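ML032222a iGluR (Mnemiopsis leidyi, PDB 4YKI) probably acts as a subunit of glycine-activated ion channels in the ionotropic glutamate receptor family, holding glycine in its ligand-binding domain. Local coordinates at residues Val15-Phe20 with Arg61-Leu66; Ser96-Lys99 with Asp103-Phe106; Gly112-Val117 with Pro190-Asn195; Thr177-Leu182 with Ile197-Val202. All coordinates share one frame; numbering follows the deposited sequence.

Three of the four contacts are buried, and contact 4 is only partly so. Contacts 1 and 2 meet at the bound glycine and at each other, where Arg98 NH2 probably donates to Gly64 O; aromatic packing serves the first, while contact 2 sets Tyr104 OH against the Arg98 stem, whose guanidinium pairs with the ligand's carboxylate. Contact 3 is aliphatic and lies on the far side of the chain's centre from contact 2, although both reach the same mixed sheet. It abuts contact 4, since Val116 touches both Leu178 and Val202. Contact 4, about 20 Å from the chain's centre, adds a surface salt bridge to an apolar patch. Gln18 and Asn195 join contacts 1 and 3.

Contact 1. Residues Val15-Phe20 with Arg61-Leu66; sequences VEEQPF and RKFGAL. With GLY (glycine), chain E.
Phe63 reaches between bound glycine and the side chains of Val15 and Glu17, and its atoms can be followed outward. Phe63 CB starts beside the ligand, 3.3 Å from glycine O. On the side of the ring under the ligand, Phe63 CD2 lies 3.2 Å from glycine C, and Phe63 CE2 lies 3.6 Å from glycine CA. That CA sits 3.4 Å above the Phe63 ring plane, over one face and offset toward the rim. At the far end of the ring, Phe63 CE1 meets Val15 CG2 at 3.6 Å and Glu17 OE1 at 3.4 Å, both obliquely, and Phe63 CZ is 3.6 Å from Glu17 CD. The two segments are loops that follow adjacent parallel strands, 9-13 and 52-56, in one lobe of the two-lobed, periplasmic-binding-protein-like fold. Glu17 extends with CG anti to its backbone N (chi1 177°) and then bends at chi2 (128°), which brings its carboxylate to the ring with the planes 35° apart. Replacing Phe63 by an alanine would probably leave the bound glycine without its apolar floor and open a gap beside Val15. Glu17 OE1 is also salt-bridged to Arg144, which makes a cation-pi contact with Phe63.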
loop_
_atom_site.group_PDB
_atom_site.type_symbol
_atom_site.label_atom_id
_atom_site.label_comp_id
_atom_site.label_asym_id
_atom_site.label_seq_id
_atom_site.Cartn_x
_atom_site.Cartn_y
_atom_site.Cartn_z
ATOM N N VAL B 15 5.369 -9.770 -18.349
ATOM C CA VAL B 15 4.845 -11.018 -18.885
ATOM C C VAL B 15 3.324 -10.925 -18.858
ATOM O O VAL B 15 2.767 -10.091 -18.158
ATOM C CB VAL B 15 5.267 -12.268 -18.066
ATOM C CG1 VAL B 15 6.743 -12.495 -18.117
ATOM C CG2 VAL B 15 4.781 -12.215 -16.619
ATOM N N GLU B 16 2.639 -11.804 -19.573
ATOM C CA GLU B 16 1.192 -11.880 -19.425
ATOM C C GLU B 16 0.821 -12.316 -18.013
ATOM O O GLU B 16 1.388 -13.256 -17.485
ATOM C CB GLU B 16 0.563 -12.832 -20.429
ATOM C CG GLU B 16 -0.928 -13.025 -20.267
ATOM C CD GLU B 16 -1.524 -13.610 -21.524
ATOM O OE1 GLU B 16 -1.328 -14.818 -21.773
ATOM O OE2 GLU B 16 -2.095 -12.858 -22.318
ATOM N N GLU B 17 -0.138 -11.609 -17.420
ATOM C CA GLU B 17 -0.758 -11.957 -16.142
ATOM C C GLU B 17 -2.085 -11.205 -16.082
ATOM O O GLU B 17 -2.130 -10.035 -15.696
ATOM C CB GLU B 17 0.121 -11.569 -14.953
ATOM C CG GLU B 17 -0.547 -11.859 -13.608
ATOM C CD GLU B 17 0.292 -12.669 -12.649
ATOM O OE1 GLU B 17 0.813 -13.722 -13.056
ATOM O OE2 GLU B 17 0.410 -12.272 -11.464
ATOM N N GLN B 18 -3.156 -11.852 -16.498
ATOM C CA GLN B 18 -4.426 -11.157 -16.631
ATOM C C GLN B 18 -4.957 -10.851 -15.231
ATOM O O GLN B 18 -4.835 -11.677 -14.336
ATOM C CB GLN B 18 -5.407 -11.995 -17.462
ATOM C CG GLN B 18 -4.845 -12.232 -18.862
ATOM C CD GLN B 18 -5.699 -13.078 -19.767
ATOM O OE1 GLN B 18 -6.842 -13.395 -19.459
ATOM N NE2 GLN B 18 -5.140 -13.446 -20.917
ATOM N N PRO B 19 -5.542 -9.660 -15.027
ATOM C CA PRO B 19 -5.933 -8.632 -15.991
ATOM C C PRO B 19 -4.918 -7.479 -16.039
ATOM O O PRO B 19 -5.214 -6.428 -16.609
ATOM C CB PRO B 19 -7.244 -8.124 -15.406
ATOM C CG PRO B 19 -6.992 -8.147 -13.947
ATOM C CD PRO B 19 -6.136 -9.389 -13.702
ATOM N N PHE B 20 -3.753 -7.668 -15.438
ATOM C CA PHE B 20 -2.699 -6.674 -15.424
ATOM C C PHE B 20 -2.039 -6.515 -16.793
ATOM O O PHE B 20 -1.840 -5.389 -17.251
ATOM C CB PHE B 20 -1.694 -7.044 -14.342
ATOM C CG PHE B 20 -2.299 -7.067 -12.964
ATOM C CD1 PHE B 20 -2.671 -5.893 -12.344
ATOM C CD2 PHE B 20 -2.548 -8.263 -12.316
ATOM C CE1 PHE B 20 -3.257 -5.906 -11.090
ATOM C CE2 PHE B 20 -3.135 -8.282 -11.061
ATOM C CZ PHE B 20 -3.493 -7.108 -10.448
ATOM N N ARG B 61 10.333 -17.038 -18.582
ATOM C CA ARG B 61 8.931 -16.702 -18.304
ATOM C C ARG B 61 8.560 -16.768 -16.806
ATOM O O ARG B 61 7.417 -16.988 -16.439
ATOM C CB ARG B 61 7.985 -17.481 -19.227
ATOM C CG ARG B 61 8.142 -17.169 -20.762
ATOM C CD ARG B 61 7.765 -15.694 -21.126
ATOM N NE ARG B 61 7.559 -15.480 -22.566
ATOM C CZ ARG B 61 8.526 -15.235 -23.447
ATOM N NH1 ARG B 61 9.787 -15.157 -23.054
ATOM N NH2 ARG B 61 8.232 -15.039 -24.728
ATOM N N LYS B 62 9.550 -16.528 -15.958
ATOM C CA LYS B 62 9.336 -16.461 -14.519
ATOM C C LYS B 62 9.231 -15.015 -14.021
ATOM O O LYS B 62 9.775 -14.089 -14.623
ATOM C CB LYS B 62 10.483 -17.147 -13.762
ATOM C CG LYS B 62 10.834 -18.551 -14.220
ATOM C CD LYS B 62 9.638 -19.479 -14.225
ATOM C CE LYS B 62 10.056 -20.865 -14.670
ATOM N NZ LYS B 62 8.908 -21.748 -14.988
ATOM N N PHE B 63 8.573 -14.830 -12.886
ATOM C CA PHE B 63 8.566 -13.542 -12.215
ATOM C C PHE B 63 9.934 -13.277 -11.570
ATOM O O PHE B 63 10.555 -12.247 -11.822
ATOM C CB PHE B 63 7.415 -13.446 -11.198
ATOM C CG PHE B 63 6.131 -12.923 -11.783
ATOM C CD1 PHE B 63 5.393 -13.688 -12.667
ATOM C CD2 PHE B 63 5.675 -11.660 -11.466
ATOM C CE1 PHE B 63 4.217 -13.196 -13.219
ATOM C CE2 PHE B 63 4.510 -11.165 -12.018
ATOM C CZ PHE B 63 3.782 -11.933 -12.900
ATOM N N GLY B 64 10.403 -14.230 -10.764
ATOM C CA GLY B 64 11.764 -14.220 -10.248
ATOM C C GLY B 64 11.886 -14.514 -8.765
ATOM O O GLY B 64 11.130 -13.974 -7.933
ATOM N N ALA B 65 12.859 -15.354 -8.436
ATOM C CA ALA B 65 13.174 -15.700 -7.071
ATOM C C ALA B 65 14.666 -15.952 -6.973
ATOM O O ALA B 65 15.349 -16.131 -7.992
ATOM C CB ALA B 65 12.392 -16.950 -6.631
ATOM N N LEU B 66 15.160 -15.978 -5.741
ATOM C CA LEU B 66 16.566 -16.207 -5.464
ATOM C C LEU B 66 16.818 -17.695 -5.183
ATOM O O LEU B 66 16.190 -18.293 -4.297
ATOM C CB LEU B 66 16.991 -15.363 -4.265
ATOM C CG LEU B 66 18.444 -15.501 -3.796
ATOM C CD1 LEU B 66 19.441 -15.160 -4.875
ATOM C CD2 LEU B 66 18.638 -14.573 -2.617
HETATM N N GLY E . 2.617 -11.406 -8.865
HETATM C CA GLY E . 3.582 -12.529 -8.866
HETATM C C GLY E . 4.969 -12.144 -8.410
HETATM O O GLY E . 5.809 -13.061 -8.286
HETATM O OXT GLY E . 5.236 -10.942 -8.196
#

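Contact 2. Residues Ser96-Lys99 with Asp103-Phe106; sequences SARK and DYSF. With GLY (glycine), chain E.
Arg98 and Tyr104 cross at about a right angle, with the guanidinium and ring planes 49° apart, so they do not stack. The phenol oxygen presses against the arginine's aliphatic stem: Tyr104 OH is 3.1 Å from Arg98 CB and 3.2 Å from Arg98 CD. The stem runs extended from CG to NE (chi3 178°), which carries the guanidinium beyond the phenol to the ligand. There the carboxylate carbon lies in plane at the edge of the guanidinium: Arg98 NH1 donates to glycine OXT at 2.9 Å, nearly straight at 168°, and Arg98 NH2 to glycine O at 2.9 Å. Lys99, the next residue of the helix, crosses the tyrosine obliquely and brings CD to 4.2 Å from Tyr104 CD2, at the ring's edge. Its NZ makes a long salt bridge with Asp103 OD1 at 4.0 Å, a water that accepts from Lys99 NZ lying between them, and bonds to Ser230 of the second subunit. Tyr104 OH bonds to Asn95 N, while Ser93 O and Gly64 O take further guanidinium protons. Two bonds between opposite charges make Arg98 a grip on the ligand carboxylate, as in ionotropic glutamate receptors generally, with Tyr104 probably steadying its stem.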
loop_
_atom_site.group_PDB
_atom_site.type_symbol
_atom_site.label_atom_id
_atom_site.label_comp_id
_atom_site.label_asym_id
_atom_site.label_seq_id
_atom_site.Cartn_x
_atom_site.Cartn_y
_atom_site.Cartn_z
ATOM N N SER B 96 10.753 -9.349 0.892
ATOM C CA SER B 96 12.048 -8.974 1.428
ATOM C C SER B 96 13.208 -9.537 0.595
ATOM O O SER B 96 14.241 -8.894 0.450
ATOM C CB SER B 96 12.161 -9.400 2.890
ATOM O OG SER B 96 11.295 -8.628 3.715
ATOM N N ALA B 97 13.054 -10.742 0.059
ATOM C CA ALA B 97 14.108 -11.326 -0.761
ATOM C C ALA B 97 14.393 -10.397 -1.959
ATOM O O ALA B 97 15.532 -10.041 -2.221
ATOM C CB ALA B 97 13.732 -12.741 -1.233
ATOM N N ARG B 98 13.342 -9.987 -2.671
ATOM C CA ARG B 98 13.485 -9.089 -3.808
ATOM C C ARG B 98 14.075 -7.737 -3.372
ATOM O O ARG B 98 14.926 -7.194 -4.050
ATOM C CB ARG B 98 12.129 -8.903 -4.515
ATOM C CG ARG B 98 11.739 -10.100 -5.355
ATOM C CD ARG B 98 10.300 -10.025 -5.813
ATOM N NE ARG B 98 9.973 -11.155 -6.661
ATOM C CZ ARG B 98 8.764 -11.397 -7.131
ATOM N NH1 ARG B 98 7.744 -10.602 -6.852
ATOM N NH2 ARG B 98 8.577 -12.436 -7.929
ATOM N N LYS B 99 13.609 -7.220 -2.236
ATOM C CA LYS B 99 14.058 -5.938 -1.705
ATOM C C LYS B 99 15.552 -5.946 -1.393
ATOM O O LYS B 99 16.182 -4.898 -1.388
ATOM C CB LYS B 99 13.236 -5.575 -0.464
ATOM C CG LYS B 99 13.478 -4.180 0.127
ATOM C CD LYS B 99 13.115 -3.054 -0.840
ATOM C CE LYS B 99 13.236 -1.667 -0.199
ATOM N NZ LYS B 99 14.651 -1.284 0.077
ATOM N N ASP B 103 14.836 -2.269 -5.869
ATOM C CA ASP B 103 13.885 -1.376 -5.225
ATOM C C ASP B 103 12.498 -1.595 -5.806
ATOM O O ASP B 103 12.318 -2.227 -6.863
ATOM C CB ASP B 103 14.285 0.085 -5.428
ATOM C CG ASP B 103 15.440 0.529 -4.524
ATOM O OD1 ASP B 103 15.824 -0.194 -3.580
ATOM O OD2 ASP B 103 15.930 1.645 -4.763
ATOM N N TYR B 104 11.514 -1.063 -5.095
ATOM C CA TYR B 104 10.144 -1.000 -5.573
ATOM C C TYR B 104 9.723 0.453 -5.719
ATOM O O TYR B 104 10.166 1.320 -4.965
ATOM C CB TYR B 104 9.202 -1.685 -4.602
ATOM C CG TYR B 104 9.314 -3.179 -4.570
ATOM C CD1 TYR B 104 8.649 -3.956 -5.508
ATOM C CD2 TYR B 104 10.061 -3.829 -3.589
ATOM C CE1 TYR B 104 8.710 -5.327 -5.460
ATOM C CE2 TYR B 104 10.121 -5.206 -3.522
ATOM C CZ TYR B 104 9.458 -5.945 -4.480
ATOM O OH TYR B 104 9.485 -7.302 -4.371
ATOM N N SER B 105 8.812 0.688 -6.652
ATOM C CA SER B 105 8.098 1.951 -6.741
ATOM C C SER B 105 7.093 2.105 -5.609
ATOM O O SER B 105 6.810 1.156 -4.881
ATOM C CB SER B 105 7.335 2.038 -8.064
ATOM O OG SER B 105 6.203 1.185 -8.069
ATOM N N PHE B 106 6.528 3.297 -5.502
ATOM C CA PHE B 106 5.319 3.485 -4.733
ATOM C C PHE B 106 4.291 2.421 -5.147
ATOM O O PHE B 106 4.128 2.160 -6.341
ATOM C CB PHE B 106 4.762 4.884 -4.983
ATOM C CG PHE B 106 3.668 5.257 -4.029
ATOM C CD1 PHE B 106 3.969 5.710 -2.755
ATOM C CD2 PHE B 106 2.338 5.098 -4.379
ATOM C CE1 PHE B 106 2.973 6.009 -1.854
ATOM C CE2 PHE B 106 1.335 5.398 -3.475
ATOM C CZ PHE B 106 1.655 5.851 -2.220
HETATM N N GLY E . 2.617 -11.406 -8.865
HETATM C CA GLY E . 3.582 -12.529 -8.866
HETATM C C GLY E . 4.969 -12.144 -8.410
HETATM O O GLY E . 5.809 -13.061 -8.286
HETATM O OXT GLY E . 5.236 -10.942 -8.196
HETATM O O HOH W 1 16.241 -2.014 -2.034
#

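Contact 3. Residues Gly112-Val117 with Pro190-Asn195; sequences GIKAVV and PVLAHN
Leu192 CD1 makes every close approach between residues 190-195 of the helix and 112-117 of the strand. Leu192 CD1 lies 3.4 Å from Lys114 O and 4.1 Å from Lys114 CB. Val116 meets it tip to tip, with Val116 CG1 at 4.0 Å and Val116 CG2 at 4.2 Å from Leu192 CD1. This is plain van der Waals packing of a helix on the mixed sheet through one leucine, in the periplasmic-binding-protein-like ligand-binding domain. The second torsion of Leu192 explains the reach: CD1 is anti to CA (chi2 -177°), which sends this methyl out from the helix to the strand. Lys114 points its CB at the helix, but its chain then leads away, and its NZ bonds to Ser204. Farther out, the helix end is tied by Asn195. Its ND2 donates to Val191 O at 2.9 Å, while the backbone Asn195 N reaches Val191 O at 3.1 Å from the opposite face of the carbonyl plane. Asn195 ND2 also bonds to Gln18 O. The strand 109-118 is paired antiparallel with 183-188 and 202-218, and the helix 189-195 follows directly on 183-188. It lays Leu192 on Phe185 as well, while Leu178 of helix 171-179 packs beside Val116.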
loop_
_atom_site.group_PDB
_atom_site.type_symbol
_atom_site.label_atom_id
_atom_site.label_comp_id
_atom_site.label_asym_id
_atom_site.label_seq_id
_atom_site.Cartn_x
_atom_site.Cartn_y
_atom_site.Cartn_z
ATOM N N GLY B 112 -2.989 -10.208 -0.783
ATOM C CA GLY B 112 -2.678 -11.262 0.149
ATOM C C GLY B 112 -2.516 -12.574 -0.584
ATOM O O GLY B 112 -2.846 -12.694 -1.767
ATOM N N ILE B 113 -1.974 -13.557 0.130
ATOM C CA ILE B 113 -1.951 -14.932 -0.348
ATOM C C ILE B 113 -3.321 -15.557 -0.147
ATOM O O ILE B 113 -3.947 -15.390 0.908
ATOM C CB ILE B 113 -0.850 -15.759 0.363
ATOM C CG1 ILE B 113 0.539 -15.143 0.138
ATOM C CG2 ILE B 113 -0.868 -17.208 -0.099
ATOM C CD1 ILE B 113 0.928 -15.012 -1.330
ATOM N N LYS B 114 -3.799 -16.233 -1.191
ATOM C CA LYS B 114 -5.094 -16.891 -1.181
ATOM C C LYS B 114 -4.952 -18.326 -1.694
ATOM O O LYS B 114 -4.314 -18.569 -2.716
ATOM C CB LYS B 114 -6.091 -16.130 -2.059
ATOM C CG LYS B 114 -7.474 -16.753 -2.018
ATOM C CD LYS B 114 -8.486 -15.994 -2.811
ATOM C CE LYS B 114 -9.883 -16.582 -2.644
ATOM N NZ LYS B 114 -10.367 -16.580 -1.227
ATOM N N ALA B 115 -5.567 -19.262 -0.984
ATOM C CA ALA B 115 -5.627 -20.652 -1.406
ATOM C C ALA B 115 -7.029 -20.993 -1.846
ATOM O O ALA B 115 -8.006 -20.622 -1.199
ATOM C CB ALA B 115 -5.193 -21.587 -0.289
ATOM N N VAL B 116 -7.111 -21.710 -2.955
ATOM C CA VAL B 116 -8.386 -22.154 -3.504
ATOM C C VAL B 116 -8.319 -23.643 -3.806
ATOM O O VAL B 116 -7.250 -24.198 -3.984
ATOM C CB VAL B 116 -8.796 -21.362 -4.782
ATOM C CG1 VAL B 116 -8.991 -19.891 -4.457
ATOM C CG2 VAL B 116 -7.783 -21.545 -5.895
ATOM N N VAL B 117 -9.488 -24.255 -3.873
ATOM C CA VAL B 117 -9.621 -25.701 -3.952
ATOM C C VAL B 117 -10.761 -26.097 -4.893
ATOM O O VAL B 117 -11.824 -25.464 -4.918
ATOM C CB VAL B 117 -9.838 -26.327 -2.529
ATOM C CG1 VAL B 117 -11.115 -25.841 -1.884
ATOM C CG2 VAL B 117 -9.788 -27.852 -2.580
ATOM N N PRO B 190 -5.793 -11.057 -5.914
ATOM C CA PRO B 190 -6.400 -10.370 -7.064
ATOM C C PRO B 190 -6.326 -11.188 -8.353
ATOM O O PRO B 190 -7.232 -11.160 -9.188
ATOM C CB PRO B 190 -5.575 -9.080 -7.165
ATOM C CG PRO B 190 -5.062 -8.866 -5.751
ATOM C CD PRO B 190 -4.768 -10.236 -5.252
ATOM N N VAL B 191 -5.241 -11.945 -8.515
ATOM C CA VAL B 191 -5.046 -12.780 -9.685
ATOM C C VAL B 191 -6.080 -13.898 -9.706
ATOM O O VAL B 191 -6.684 -14.198 -10.740
ATOM C CB VAL B 191 -3.605 -13.353 -9.699
ATOM C CG1 VAL B 191 -3.404 -14.376 -10.801
ATOM C CG2 VAL B 191 -2.593 -12.213 -9.846
ATOM N N LEU B 192 -6.291 -14.532 -8.568
ATOM C CA LEU B 192 -7.273 -15.601 -8.486
ATOM C C LEU B 192 -8.677 -15.049 -8.633
ATOM O O LEU B 192 -9.510 -15.674 -9.311
ATOM C CB LEU B 192 -7.116 -16.380 -7.181
ATOM C CG LEU B 192 -5.785 -17.112 -7.051
ATOM C CD1 LEU B 192 -5.726 -17.924 -5.765
ATOM C CD2 LEU B 192 -5.520 -17.993 -8.241
ATOM N N ALA B 193 -8.961 -13.899 -8.035
ATOM C CA ALA B 193 -10.303 -13.310 -8.117
ATOM C C ALA B 193 -10.689 -13.081 -9.568
ATOM O O ALA B 193 -11.807 -13.414 -10.005
ATOM C CB ALA B 193 -10.373 -12.007 -7.333
ATOM N N HIS B 194 -9.774 -12.525 -10.345
ATOM C CA HIS B 194 -10.065 -12.243 -11.726
ATOM C C HIS B 194 -10.203 -13.500 -12.574
ATOM O O HIS B 194 -11.174 -13.661 -13.338
ATOM C CB HIS B 194 -8.986 -11.364 -12.339
ATOM C CG HIS B 194 -9.211 -11.140 -13.789
ATOM N ND1 HIS B 194 -10.179 -10.278 -14.259
ATOM C CD2 HIS B 194 -8.687 -11.750 -14.871
ATOM C CE1 HIS B 194 -10.193 -10.324 -15.575
ATOM N NE2 HIS B 194 -9.301 -11.211 -15.977
ATOM N N ASN B 195 -9.225 -14.387 -12.447
ATOM C CA ASN B 195 -9.089 -15.506 -13.355
ATOM C C ASN B 195 -10.019 -16.685 -13.071
ATOM O O ASN B 195 -10.247 -17.489 -13.966
ATOM C CB ASN B 195 -7.629 -15.950 -13.420
ATOM C CG ASN B 195 -6.775 -14.975 -14.191
ATOM O OD1 ASN B 195 -6.883 -14.915 -15.410
ATOM N ND2 ASN B 195 -5.977 -14.184 -13.511
#

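Contact 4. Residues Thr177-Leu182 with Ile197-Val202; sequences TLRGGL and ISDCDV
Arg179 NE donates to Asp199 OD2 at 2.8 Å, and Arg179 NH2 to Asp199 OD1 at 2.9 Å. The guanidinium thus grips the carboxylate side-on, with one nitrogen for each oxygen. The NH2 bond is almost straight at 177°, lies in the guanidinium plane and uses the syn lone pair of OD1. NE meets OD2 on the syn side too, slightly out of plane, and the two groups are nearly coplanar, 18° apart. This pair of hydrogen bonds limits the rotation of both groups. The extended arginine chain (chi3 174°) carries the charge from the helix across to the loop. Asp199 opens a type I beta turn ending at Val202, closed by Val202 N to Asp199 O at 3.1 Å; 177-182 takes in the last part of helix 171-179 and the turn after it, where Gly181 leaves helical angles with positive phi. If Asp199 were an alanine, both bonds would go, and the guanidinium would probably be left without its mate and able to turn at the surface. Leu178 CD2 meets Val202 CG2 tip to tip at 4.1 Å. Lys118 also joins the two segments, through Arg179 O and Asp201, while Cys200 is held by a disulfide to Cys255.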
loop_
_atom_site.group_PDB
_atom_site.type_symbol
_atom_site.label_atom_id
_atom_site.label_comp_id
_atom_site.label_asym_id
_atom_site.label_seq_id
_atom_site.Cartn_x
_atom_site.Cartn_y
_atom_site.Cartn_z
ATOM N N THR B 177 -4.210 -27.312 -13.728
ATOM C CA THR B 177 -4.074 -28.334 -12.708
ATOM C C THR B 177 -5.192 -28.205 -11.679
ATOM O O THR B 177 -5.818 -29.221 -11.305
ATOM C CB THR B 177 -2.677 -28.285 -12.042
ATOM O OG1 THR B 177 -1.679 -28.445 -13.053
ATOM C CG2 THR B 177 -2.532 -29.399 -11.050
ATOM N N LEU B 178 -5.488 -26.991 -11.252
ATOM C CA LEU B 178 -6.603 -26.761 -10.344
ATOM C C LEU B 178 -7.918 -27.283 -10.940
ATOM O O LEU B 178 -8.701 -27.964 -10.265
ATOM C CB LEU B 178 -6.724 -25.271 -10.051
ATOM C CG LEU B 178 -7.937 -24.847 -9.228
ATOM C CD1 LEU B 178 -7.900 -25.388 -7.810
ATOM C CD2 LEU B 178 -8.033 -23.354 -9.221
ATOM N N ARG B 179 -8.168 -26.972 -12.205
ATOM C CA ARG B 179 -9.413 -27.373 -12.870
ATOM C C ARG B 179 -9.499 -28.884 -13.039
ATOM O O ARG B 179 -10.604 -29.439 -13.185
ATOM C CB ARG B 179 -9.554 -26.654 -14.213
ATOM C CG ARG B 179 -9.914 -25.202 -14.040
ATOM C CD ARG B 179 -9.945 -24.432 -15.360
ATOM N NE ARG B 179 -10.432 -23.081 -15.151
ATOM C CZ ARG B 179 -10.176 -22.048 -15.954
ATOM N NH1 ARG B 179 -9.416 -22.203 -17.031
ATOM N NH2 ARG B 179 -10.683 -20.874 -15.664
ATOM N N GLY B 180 -8.363 -29.555 -13.017
ATOM C CA GLY B 180 -8.355 -31.001 -13.042
ATOM C C GLY B 180 -8.904 -31.662 -11.795
ATOM O O GLY B 180 -9.194 -32.871 -11.823
ATOM N N GLY B 181 -9.043 -30.905 -10.710
ATOM C CA GLY B 181 -9.715 -31.378 -9.507
ATOM C C GLY B 181 -8.823 -31.947 -8.428
ATOM O O GLY B 181 -7.665 -32.272 -8.660
ATOM N N LEU B 182 -9.394 -32.064 -7.233
ATOM C CA LEU B 182 -8.696 -32.559 -6.059
ATOM C C LEU B 182 -7.331 -31.893 -5.862
ATOM O O LEU B 182 -6.311 -32.545 -5.616
ATOM C CB LEU B 182 -8.608 -34.095 -6.105
ATOM C CG LEU B 182 -9.969 -34.802 -6.006
ATOM C CD1 LEU B 182 -9.802 -36.288 -6.321
ATOM C CD2 LEU B 182 -10.586 -34.607 -4.648
ATOM N N ILE B 197 -13.226 -16.319 -11.802
ATOM C CA ILE B 197 -14.560 -15.751 -11.594
ATOM C C ILE B 197 -15.708 -16.662 -12.035
ATOM O O ILE B 197 -16.766 -16.662 -11.400
ATOM C CB ILE B 197 -14.686 -14.354 -12.284
ATOM C CG1 ILE B 197 -15.966 -13.635 -11.834
ATOM C CG2 ILE B 197 -14.591 -14.477 -13.799
ATOM C CD1 ILE B 197 -16.000 -13.293 -10.363
ATOM N N SER B 198 -15.482 -17.428 -13.097
ATOM C CA SER B 198 -16.499 -18.324 -13.671
ATOM C C SER B 198 -16.245 -19.807 -13.362
ATOM O O SER B 198 -16.838 -20.703 -13.990
ATOM C CB SER B 198 -16.568 -18.136 -15.186
ATOM O OG SER B 198 -15.399 -18.636 -15.816
ATOM N N ASP B 199 -15.360 -20.063 -12.403
ATOM C CA ASP B 199 -15.131 -21.425 -11.907
ATOM C C ASP B 199 -15.991 -21.652 -10.682
ATOM O O ASP B 199 -15.566 -21.484 -9.540
ATOM C CB ASP B 199 -13.652 -21.652 -11.597
ATOM C CG ASP B 199 -12.812 -21.689 -12.847
ATOM O OD1 ASP B 199 -12.379 -20.619 -13.320
ATOM O OD2 ASP B 199 -12.596 -22.788 -13.385
ATOM N N CYS B 200 -17.226 -22.064 -10.928
ATOM C CA CYS B 200 -18.207 -22.161 -9.865
ATOM C C CYS B 200 -17.956 -23.348 -8.942
ATOM O O CYS B 200 -18.569 -23.439 -7.882
ATOM C CB CYS B 200 -19.620 -22.243 -10.457
ATOM S SG CYS B 200 -20.042 -20.907 -11.604
ATOM N N ASP B 201 -17.078 -24.248 -9.350
ATOM C CA ASP B 201 -16.721 -25.420 -8.558
ATOM C C ASP B 201 -15.351 -25.233 -7.882
ATOM O O ASP B 201 -14.742 -26.200 -7.436
ATOM C CB ASP B 201 -16.735 -26.680 -9.445
ATOM C CG ASP B 201 -15.827 -26.563 -10.668
ATOM O OD1 ASP B 201 -15.234 -25.482 -10.876
ATOM O OD2 ASP B 201 -15.714 -27.551 -11.441
ATOM N N VAL B 202 -14.873 -23.991 -7.820
ATOM C CA VAL B 202 -13.653 -23.664 -7.074
ATOM C C VAL B 202 -14.044 -22.803 -5.882
ATOM O O VAL B 202 -14.777 -21.817 -6.027
ATOM C CB VAL B 202 -12.644 -22.937 -7.985
ATOM C CG1 VAL B 202 -11.489 -22.373 -7.184
ATOM C CG2 VAL B 202 -12.114 -23.886 -9.051
#